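Long-range contacts in PPC domain-containing protein (Pyrococcus horikoshii, PDB 2DT4), which is of unknown function but belongs to the plant- and prokaryote-conserved (PPC) domain family and assembles as a trimer: residues A[8-13]-A[31-36]; A[14-19]-A[114-119]; A[45-50]-A[108-113]. All blocks are in the same frame, centred on the assembly; numbering follows the deposited sequence.

Contact 1 of 3, residues A[8-13]-A[31-36]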
loop_
_atom_site.group_PDB
_atom_site.type_symbol
_atom_site.label_atom_id
_atom_site.label_comp_id
_atom_site.label_asym_id
_atom_site.label_seq_id
_atom_site.Cartn_x
_atom_site.Cartn_y
_atom_site.Cartn_z
ATOM N N LEU A 8 8.577 15.971 6.283
ATOM C CA LEU A 8 8.110 14.818 7.059
ATOM C C LEU A 8 7.934 15.262 8.509
ATOM O O LEU A 8 8.898 15.687 9.168
ATOM C CB LEU A 8 9.101 13.648 6.959
ATOM C CG LEU A 8 9.168 13.006 5.590
ATOM C CD1 LEU A 8 10.511 12.223 5.428
ATOM C CD2 LEU A 8 7.957 12.076 5.348
ATOM N N GLY A 9 6.703 15.198 8.984
ATOM C CA GLY A 9 6.405 15.419 10.378
ATOM C C GLY A 9 6.497 14.170 11.205
ATOM O O GLY A 9 7.338 13.301 10.954
ATOM N N ARG A 10 5.618 14.083 12.193
ATOM C CA ARG A 10 5.599 12.984 13.138
ATOM C C ARG A 10 5.198 11.695 12.439
ATOM O O ARG A 10 4.409 11.709 11.486
ATOM C CB ARG A 10 4.676 13.305 14.317
ATOM C CG ARG A 10 5.206 14.453 15.172
ATOM C CD ARG A 10 4.194 15.021 16.112
ATOM N NE ARG A 10 3.160 15.764 15.409
ATOM C CZ ARG A 10 1.985 16.158 15.908
ATOM N NH1 ARG A 10 1.158 16.857 15.120
ATOM N NH2 ARG A 10 1.643 15.868 17.154
ATOM N N THR A 11 5.763 10.608 12.929
ATOM C CA THR A 11 5.596 9.265 12.365
ATOM C C THR A 11 5.012 8.322 13.440
ATOM O O THR A 11 5.440 8.348 14.592
ATOM C CB THR A 11 6.962 8.755 11.907
ATOM O OG1 THR A 11 7.554 9.695 10.990
ATOM C CG2 THR A 11 6.819 7.435 11.171
ATOM N N TYR A 12 4.038 7.485 13.065
ATOM C CA TYR A 12 3.353 6.615 13.998
ATOM C C TYR A 12 3.082 5.211 13.453
ATOM O O TYR A 12 2.901 5.018 12.253
ATOM C CB TYR A 12 1.997 7.206 14.402
ATOM C CG TYR A 12 1.993 8.650 14.911
ATOM C CD1 TYR A 12 1.938 8.920 16.266
ATOM C CD2 TYR A 12 2.011 9.727 14.031
ATOM C CE1 TYR A 12 1.892 10.216 16.731
ATOM C CE2 TYR A 12 1.942 11.018 14.490
ATOM C CZ TYR A 12 1.897 11.255 15.837
ATOM O OH TYR A 12 1.798 12.562 16.296
ATOM N N LEU A 13 3.053 4.243 14.357
ATOM C CA LEU A 13 2.712 2.861 14.053
ATOM C C LEU A 13 2.001 2.334 15.281
ATOM O O LEU A 13 2.567 2.395 16.371
ATOM C CB LEU A 13 3.968 2.028 13.751
ATOM C CG LEU A 13 3.655 0.567 13.392
ATOM C CD1 LEU A 13 2.783 0.456 12.141
ATOM C CD2 LEU A 13 4.958 -0.204 13.237
ATOM N N LYS A 31 -7.115 14.457 15.564
ATOM C CA LYS A 31 -7.568 15.610 16.354
ATOM C C LYS A 31 -6.768 15.776 17.621
ATOM O O LYS A 31 -6.343 16.901 17.957
ATOM C CB LYS A 31 -9.055 15.514 16.661
ATOM C CG LYS A 31 -9.900 15.715 15.454
ATOM C CD LYS A 31 -11.378 15.699 15.831
ATOM C CE LYS A 31 -12.190 15.929 14.617
ATOM N NZ LYS A 31 -13.669 15.948 14.928
ATOM N N LYS A 32 -6.543 14.669 18.312
ATOM C CA LYS A 32 -5.787 14.669 19.536
ATOM C C LYS A 32 -4.359 15.132 19.303
ATOM O O LYS A 32 -3.827 15.947 20.064
ATOM C CB LYS A 32 -5.779 13.284 20.173
ATOM C CG LYS A 32 -5.055 13.262 21.510
ATOM C CD LYS A 32 -5.499 14.362 22.439
ATOM C CE LYS A 32 -4.850 14.222 23.808
ATOM N NZ LYS A 32 -3.356 14.081 23.722
ATOM N N GLU A 33 -3.732 14.630 18.249
ATOM C CA GLU A 33 -2.329 14.943 17.978
ATOM C C GLU A 33 -2.127 16.283 17.284
ATOM O O GLU A 33 -0.988 16.716 17.089
ATOM C CB GLU A 33 -1.721 13.848 17.096
ATOM C CG GLU A 33 -1.638 12.494 17.761
ATOM C CD GLU A 33 -0.638 12.487 18.892
ATOM O OE1 GLU A 33 -1.068 12.219 20.030
ATOM O OE2 GLU A 33 0.551 12.811 18.691
ATOM N N GLY A 34 -3.198 16.923 16.857
ATOM C CA GLY A 34 -3.068 18.122 16.050
ATOM C C GLY A 34 -2.469 17.855 14.671
ATOM O O GLY A 34 -1.664 18.648 14.153
ATOM N N ILE A 35 -2.845 16.722 14.069
ATOM C CA ILE A 35 -2.426 16.401 12.721
ATOM C C ILE A 35 -3.476 16.862 11.730
ATOM O O ILE A 35 -4.671 16.568 11.893
ATOM C CB ILE A 35 -2.195 14.869 12.565
ATOM C CG1 ILE A 35 -1.027 14.392 13.437
ATOM C CG2 ILE A 35 -1.964 14.449 11.081
ATOM C CD1 ILE A 35 -0.978 12.865 13.673
ATOM N N GLU A 36 -3.037 17.567 10.711
ATOM C CA GLU A 36 -3.910 18.061 9.670
ATOM C C GLU A 36 -3.730 17.303 8.366
ATOM O O GLU A 36 -4.722 17.097 7.635
ATOM C CB GLU A 36 -3.642 19.540 9.398
ATOM C CG GLU A 36 -4.004 20.482 10.532
ATOM C CD GLU A 36 -4.318 21.889 10.042
ATOM O OE1 GLU A 36 -3.553 22.402 9.204
ATOM O OE2 GLU A 36 -5.335 22.461 10.502
HETATM O O HOH W 1 2.576 14.802 19.714
#

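Contact 2 of 3, residues A[14-19]-A[114-119]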
loop_
_atom_site.group_PDB
_atom_site.type_symbol
_atom_site.label_atom_id
_atom_site.label_comp_id
_atom_site.label_asym_id
_atom_site.label_seq_id
_atom_site.Cartn_x
_atom_site.Cartn_y
_atom_site.Cartn_z
ATOM N N PHE A 14 0.769 1.863 15.109
ATOM C CA PHE A 14 -0.062 1.507 16.257
ATOM C C PHE A 14 -1.131 0.507 15.901
ATOM O O PHE A 14 -1.530 0.365 14.719
ATOM C CB PHE A 14 -0.708 2.754 16.892
ATOM C CG PHE A 14 -1.438 3.643 15.924
ATOM C CD1 PHE A 14 -2.728 3.354 15.507
ATOM C CD2 PHE A 14 -0.818 4.749 15.409
ATOM C CE1 PHE A 14 -3.377 4.176 14.569
ATOM C CE2 PHE A 14 -1.450 5.567 14.502
ATOM C CZ PHE A 14 -2.724 5.277 14.060
ATOM N N ARG A 15 -1.611 -0.167 16.944
ATOM C CA ARG A 15 -2.780 -1.000 16.836
ATOM C C ARG A 15 -3.998 -0.288 17.363
ATOM O O ARG A 15 -4.012 0.202 18.487
ATOM C CB ARG A 15 -2.611 -2.306 17.599
ATOM C CG ARG A 15 -3.840 -3.152 17.488
ATOM C CD ARG A 15 -3.617 -4.593 17.793
ATOM N NE ARG A 15 -3.359 -4.804 19.200
ATOM C CZ ARG A 15 -4.284 -5.105 20.119
ATOM N NH1 ARG A 15 -3.922 -5.330 21.387
ATOM N NH2 ARG A 15 -5.551 -5.129 19.817
ATOM N N VAL A 16 -5.024 -0.259 16.526
ATOM C CA VAL A 16 -6.297 0.336 16.868
ATOM C C VAL A 16 -7.086 -0.662 17.732
ATOM O O VAL A 16 -7.197 -1.824 17.363
ATOM C CB VAL A 16 -7.090 0.652 15.567
ATOM C CG1 VAL A 16 -8.440 1.231 15.901
ATOM C CG2 VAL A 16 -6.327 1.566 14.657
ATOM N N PRO A 17 -7.651 -0.226 18.866
ATOM C CA PRO A 17 -8.446 -1.136 19.693
ATOM C C PRO A 17 -9.606 -1.821 18.972
ATOM O O PRO A 17 -10.288 -1.217 18.144
ATOM C CB PRO A 17 -8.959 -0.219 20.805
ATOM C CG PRO A 17 -7.944 0.796 20.930
ATOM C CD PRO A 17 -7.513 1.085 19.499
ATOM N N GLU A 18 -9.828 -3.086 19.335
ATOM C CA GLU A 18 -10.997 -3.842 18.887
ATOM C C GLU A 18 -12.269 -3.032 19.163
ATOM O O GLU A 18 -12.482 -2.516 20.277
ATOM C CB GLU A 18 -11.069 -5.205 19.575
ATOM C CG GLU A 18 -12.281 -6.041 19.172
ATOM C CD GLU A 18 -12.481 -7.282 20.022
ATOM O OE1 GLU A 18 -11.932 -7.358 21.150
ATOM O OE2 GLU A 18 -13.212 -8.167 19.548
ATOM N N GLY A 19 -13.140 -3.029 18.156
ATOM C CA GLY A 19 -14.420 -2.355 18.273
ATOM C C GLY A 19 -14.508 -0.911 17.857
ATOM O O GLY A 19 -15.631 -0.384 17.703
ATOM N N ALA A 114 -6.271 -3.773 13.664
ATOM C CA ALA A 114 -5.873 -2.825 12.596
ATOM C C ALA A 114 -4.514 -2.281 13.042
ATOM O O ALA A 114 -4.393 -1.723 14.159
ATOM C CB ALA A 114 -6.825 -1.702 12.290
ATOM N N GLU A 115 -3.513 -2.490 12.194
ATOM C CA GLU A 115 -2.152 -2.101 12.439
ATOM C C GLU A 115 -1.897 -1.032 11.396
ATOM O O GLU A 115 -1.780 -1.316 10.187
ATOM C CB GLU A 115 -1.197 -3.292 12.326
ATOM C CG GLU A 115 -1.465 -4.305 13.437
ATOM C CD GLU A 115 -0.744 -5.630 13.294
ATOM O OE1 GLU A 115 -0.009 -5.857 12.317
ATOM O OE2 GLU A 115 -0.937 -6.500 14.174
ATOM N N ILE A 116 -1.937 0.194 11.885
ATOM C CA ILE A 116 -1.846 1.380 11.040
ATOM C C ILE A 116 -0.520 2.157 11.172
ATOM O O ILE A 116 -0.034 2.418 12.305
ATOM C CB ILE A 116 -3.022 2.316 11.457
ATOM C CG1 ILE A 116 -4.408 1.633 11.361
ATOM C CG2 ILE A 116 -2.981 3.603 10.660
ATOM C CD1 ILE A 116 -4.761 0.961 10.054
ATOM N N PHE A 117 -0.032 2.572 10.005
ATOM C CA PHE A 117 1.140 3.417 9.854
ATOM C C PHE A 117 0.621 4.781 9.404
ATOM O O PHE A 117 -0.179 4.866 8.473
ATOM C CB PHE A 117 2.138 2.893 8.819
ATOM C CG PHE A 117 3.258 3.844 8.533
ATOM C CD1 PHE A 117 3.297 4.567 7.361
ATOM C CD2 PHE A 117 4.274 4.029 9.466
ATOM C CE1 PHE A 117 4.353 5.466 7.101
ATOM C CE2 PHE A 117 5.323 4.918 9.200
ATOM C CZ PHE A 117 5.359 5.616 8.025
ATOM N N LEU A 118 1.084 5.833 10.072
ATOM C CA LEU A 118 0.632 7.184 9.772
ATOM C C LEU A 118 1.814 8.126 9.740
ATOM O O LEU A 118 2.602 8.160 10.692
ATOM C CB LEU A 118 -0.396 7.634 10.791
ATOM C CG LEU A 118 -1.066 8.950 10.458
ATOM C CD1 LEU A 118 -2.456 8.976 11.054
ATOM C CD2 LEU A 118 -0.282 10.178 10.947
ATOM N N GLN A 119 1.974 8.862 8.637
ATOM C CA GLN A 119 3.084 9.790 8.463
ATOM C C GLN A 119 2.509 11.175 8.236
ATOM O O GLN A 119 1.922 11.461 7.177
ATOM C CB GLN A 119 3.996 9.372 7.286
ATOM C CG GLN A 119 5.081 10.392 6.943
ATOM C CD GLN A 119 6.029 10.579 8.127
ATOM O OE1 GLN A 119 6.091 11.681 8.730
ATOM N NE2 GLN A 119 6.718 9.527 8.492
#

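Contact 3 of 3, residues A[45-50]-A[108-113]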
loop_
_atom_site.group_PDB
_atom_site.type_symbol
_atom_site.label_atom_id
_atom_site.label_comp_id
_atom_site.label_asym_id
_atom_site.label_seq_id
_atom_site.Cartn_x
_atom_site.Cartn_y
_atom_site.Cartn_z
ATOM N N THR A 45 -7.919 -6.873 10.180
ATOM C CA THR A 45 -9.224 -7.491 9.902
ATOM C C THR A 45 -10.327 -6.527 10.319
ATOM O O THR A 45 -10.297 -5.960 11.422
ATOM C CB THR A 45 -9.363 -8.790 10.676
ATOM O OG1 THR A 45 -8.647 -9.823 9.983
ATOM C CG2 THR A 45 -10.782 -9.300 10.645
ATOM N N LEU A 46 -11.301 -6.336 9.438
ATOM C CA LEU A 46 -12.503 -5.565 9.748
ATOM C C LEU A 46 -13.721 -6.452 9.796
ATOM O O LEU A 46 -13.796 -7.475 9.108
ATOM C CB LEU A 46 -12.721 -4.478 8.684
ATOM C CG LEU A 46 -11.593 -3.454 8.531
ATOM C CD1 LEU A 46 -11.970 -2.476 7.383
ATOM C CD2 LEU A 46 -11.241 -2.748 9.830
ATOM N N LYS A 47 -14.711 -6.032 10.584
ATOM C CA LYS A 47 -16.003 -6.717 10.651
ATOM C C LYS A 47 -17.108 -5.852 10.080
ATOM O O LYS A 47 -17.177 -4.654 10.355
ATOM C CB LYS A 47 -16.309 -7.069 12.107
ATOM C CG LYS A 47 -15.395 -8.186 12.630
ATOM C CD LYS A 47 -15.739 -8.719 14.013
ATOM C CE LYS A 47 -14.797 -9.837 14.412
ATOM N NZ LYS A 47 -15.089 -10.378 15.791
ATOM N N ASN A 48 -17.969 -6.476 9.265
ATOM C CA ASN A 48 -19.038 -5.788 8.567
ATOM C C ASN A 48 -18.602 -4.486 7.873
ATOM O O ASN A 48 -19.258 -3.438 8.054
ATOM C CB ASN A 48 -20.190 -5.530 9.520
ATOM C CG ASN A 48 -20.516 -6.749 10.379
ATOM O OD1 ASN A 48 -20.785 -7.838 9.878
ATOM N ND2 ASN A 48 -20.476 -6.562 11.702
ATOM N N PRO A 49 -17.513 -4.530 7.094
ATOM C CA PRO A 49 -17.065 -3.316 6.407
ATOM C C PRO A 49 -18.063 -2.882 5.339
ATOM O O PRO A 49 -18.691 -3.703 4.686
ATOM C CB PRO A 49 -15.711 -3.712 5.819
ATOM C CG PRO A 49 -15.810 -5.184 5.609
ATOM C CD PRO A 49 -16.628 -5.666 6.764
ATOM N N LYS A 50 -18.202 -1.577 5.192
ATOM C CA LYS A 50 -18.971 -1.009 4.088
ATOM C C LYS A 50 -17.997 -0.361 3.131
ATOM O O LYS A 50 -17.168 0.451 3.562
ATOM C CB LYS A 50 -19.984 0.017 4.573
ATOM C CG LYS A 50 -20.982 -0.560 5.544
ATOM C CD LYS A 50 -22.099 0.407 5.846
ATOM C CE LYS A 50 -23.167 -0.270 6.674
ATOM N NZ LYS A 50 -22.940 -0.078 8.102
ATOM N N GLU A 108 -17.109 2.656 6.033
ATOM C CA GLU A 108 -16.914 2.434 7.475
ATOM C C GLU A 108 -16.484 1.009 7.724
ATOM O O GLU A 108 -16.741 0.140 6.896
ATOM C CB GLU A 108 -18.193 2.730 8.262
ATOM C CG GLU A 108 -19.362 1.861 7.897
ATOM C CD GLU A 108 -20.573 2.057 8.824
ATOM O OE1 GLU A 108 -21.232 3.096 8.738
ATOM O OE2 GLU A 108 -20.862 1.173 9.642
ATOM N N GLY A 109 -15.867 0.751 8.879
ATOM C CA GLY A 109 -15.491 -0.617 9.176
ATOM C C GLY A 109 -15.121 -0.756 10.638
ATOM O O GLY A 109 -14.293 -0.005 11.179
ATOM N N GLU A 110 -15.710 -1.772 11.246
ATOM C CA GLU A 110 -15.432 -2.041 12.655
ATOM C C GLU A 110 -14.108 -2.802 12.738
ATOM O O GLU A 110 -13.908 -3.816 12.068
ATOM C CB GLU A 110 -16.565 -2.868 13.272
ATOM C CG GLU A 110 -16.318 -3.161 14.716
ATOM C CD GLU A 110 -17.416 -4.021 15.309
ATOM O OE1 GLU A 110 -18.597 -3.691 15.100
ATOM O OE2 GLU A 110 -17.076 -5.042 15.929
ATOM N N VAL A 111 -13.211 -2.324 13.575
ATOM C CA VAL A 111 -11.911 -2.989 13.739
ATOM C C VAL A 111 -11.886 -4.229 14.620
ATOM O O VAL A 111 -12.240 -4.106 15.789
ATOM C CB VAL A 111 -10.924 -2.029 14.422
ATOM C CG1 VAL A 111 -9.615 -2.732 14.855
ATOM C CG2 VAL A 111 -10.654 -0.827 13.526
ATOM N N PHE A 112 -11.292 -5.286 13.999
ATOM C CA PHE A 112 -11.022 -6.413 14.917
ATOM C C PHE A 112 -9.594 -6.173 15.331
ATOM O O PHE A 112 -9.295 -5.979 16.487
ATOM C CB PHE A 112 -11.301 -7.788 14.209
ATOM C CG PHE A 112 -10.944 -8.991 15.035
ATOM C CD1 PHE A 112 -11.496 -9.165 16.311
ATOM C CD2 PHE A 112 -10.022 -9.905 14.569
ATOM C CE1 PHE A 112 -11.139 -10.279 17.086
ATOM C CE2 PHE A 112 -9.664 -11.009 15.339
ATOM C CZ PHE A 112 -10.223 -11.185 16.604
ATOM N N VAL A 113 -8.732 -6.169 14.301
ATOM C CA VAL A 113 -7.297 -5.834 14.477
ATOM C C VAL A 113 -7.029 -4.844 13.357
ATOM O O VAL A 113 -7.401 -5.092 12.236
ATOM C CB VAL A 113 -6.338 -7.017 14.336
ATOM C CG1 VAL A 113 -4.831 -6.571 14.284
ATOM C CG2 VAL A 113 -6.580 -8.010 15.485
HETATM O O HOH W 2 -19.949 -3.860 12.749
HETATM O O HOH W 3 -18.735 -1.960 10.230
#

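Contact 1 of 3, residues A[8-13]-A[31-36]
Arg10 and Tyr12, two residues apart on the same face of strand 5-16, both reach toward the C-terminal end of helix 22-33. The guanidinium of Arg10 comes end-on. NH1 and NH2 both bond to the backbone carbonyl O of Glu33, at 2.9 Å and 2.8 Å. That oxygen lies close to the guanidinium plane. NH2 meets it in the carbonyl plane on a lone pair, whereas NH1 stands above that plane. Tyr12 and Glu33 meet tip to tip. The phenol OH gives its hydrogen to Glu33 OE2 at 2.7 Å, on the anti side of the carboxylate, with ring and carboxylate planes 80° apart. The Glu33 chain bends at chi2 (-68°), and OE2 is its atom nearest the Tyr12 hydroxyl. The same OE2 forms a longer salt bridge with Arg10 NH2 at 3.6 Å, and a water joins NH2 to OE2. Glu33 is thus held by both its main chain and its side chain. Ile35 CD1 packs against Tyr12 CE2 at 3.6 Å. Gly34 has positive phi and closes the helix with a Schellman motif, so Arg10 grips a carbonyl at a helix end. The NE of Arg10 also makes a salt bridge with Glu120 of the adjoining strand 114-123. Tyr12 meets Phe29 of helix 22-33 edge-to-face, and its strand continues the sheet into a second subunit.

Contact 2 of 3, residues A[14-19]-A[114-119]
The Phe14 ring has the carbonyl O of Ile116 over one face, 3.9 Å above the plane and above the ring centre. Val16 CG2 lies at its edge, in plane. Ile116 CB approaches Phe14 CE1 to 3.6 Å, and its CG2 sits near CZ. Phe14 takes chi1 of 52°, with CG between the backbone N and the carbonyl carbon. This sets CG on the side of Ile116, whose carbonyl oxygen the ring then overlies. Further along, Leu118 CB comes within 4.4 Å of Phe14 CE2. Val16 continues the apolar row. Its CG2 touches Ile116 CG1 at 3.8 Å, and its CB faces Ala114 CB at 4.0 Å. Helix 22-33 packs over the sheet face that carries Phe14, Val16 and Leu118: Phe29 meets the Phe14 ring, while Leu22 and Tyr25 meet Val16.

The backbones form an antiparallel ladder. Phe14 and Ile116 are a hydrogen-bonded pair, with Phe14 N to Ile116 O at 3.0 Å and Ile116 N to Phe14 O at 2.9 Å. Val16 N bonds to Ala114 O at 2.9 Å. Between them, Arg15 and Glu115 form a non-hydrogen-bonded pair on the other face. Their charged ends do not meet. Arg15 NE bonds to the Trp138 carbonyl of a second subunit, and Glu115 OE1 makes a salt bridge with Arg128 of that subunit. The arrangement is a beta sheet with one face under a helix and the other carrying Arg15, Glu115 and the apolar Phe117 to a second subunit, within the PPC domain.

Contact 3 of 3, residues A[45-50]-A[108-113]
Residues 45-50 and 108-113 form a buried antiparallel beta ladder, interrupted by bulges, where both segments turn a corner between the large mixed sheet and the three-stranded sheet. At the 112-113 corner Phe112 and Val113 both face Thr45. Thr45 O accepts from Phe112 N at 2.8 Å and from Val113 N at 3.3 Å, while Thr45 N bonds to Val113 O. This is a classic beta bulge. Lys47 N then bonds to Glu110 O at 2.8 Å. A second shift in register follows, and Lys50 N bonds to Glu108 O beyond it. Two waters bridge this bend, one from Asn48 ND2 to Glu110 OE1 and the other from Asn48 O, more weakly, to Glu110 N.

Phe112 lies beside Thr45, pointing the same way, with its CB 3.9 Å from Thr45 CG2. The extended Lys47 chain passes Phe112 at a slant and brings NZ to 3.8 Å from Phe112 CD1. That ammonium pairs with Glu56 of a second subunit, whose Tyr133 meets the Phe112 ring edge-to-face. Leu46 turns to the other face, CD2 against Val111 CG2. Gly109, which has no side chain, lets Leu46 pack close to this strand.

At the far end Glu108 and Lys50 run side by side, with CG of Glu108 3.7 Å from Lys50 CD. Lys50 bends at chi4 (93°), which swings NZ to 2.9 Å from Glu108 OE2 in a salt bridge whose hydrogen bond is weak. An alanine in place of Glu108 removes the carboxylate and the CG that packs on Lys50 CD, and would probably leave the ammonium without its mate and the lysine chain free to shift. Glu21 packs against Glu108, and its carboxylate accepts from Gly109 N.

Contacts 1 and 2 follow one another along strand 5-16, with centres 13 Å apart. They join where Tyr12 N lies 2.9 Å from Leu118 O, a probable hydrogen bond that carries the ladder of contact 2 toward contact 1. Contact 3 is nested inside the chain loop closed by contact 2, 12 Å away between centres. Gly19 N approaches Val111 O to 2.8 Å there, probably as a hydrogen bond. Contacts 1 and 3 do not touch; their nearest atoms are about 11 Å apart. All three touch a second subunit. A glycerol, probably from the crystallisation liquor, bonds to Thr45 OG1; the Glu115 side chain is also about 5 Å from a bound glycerol.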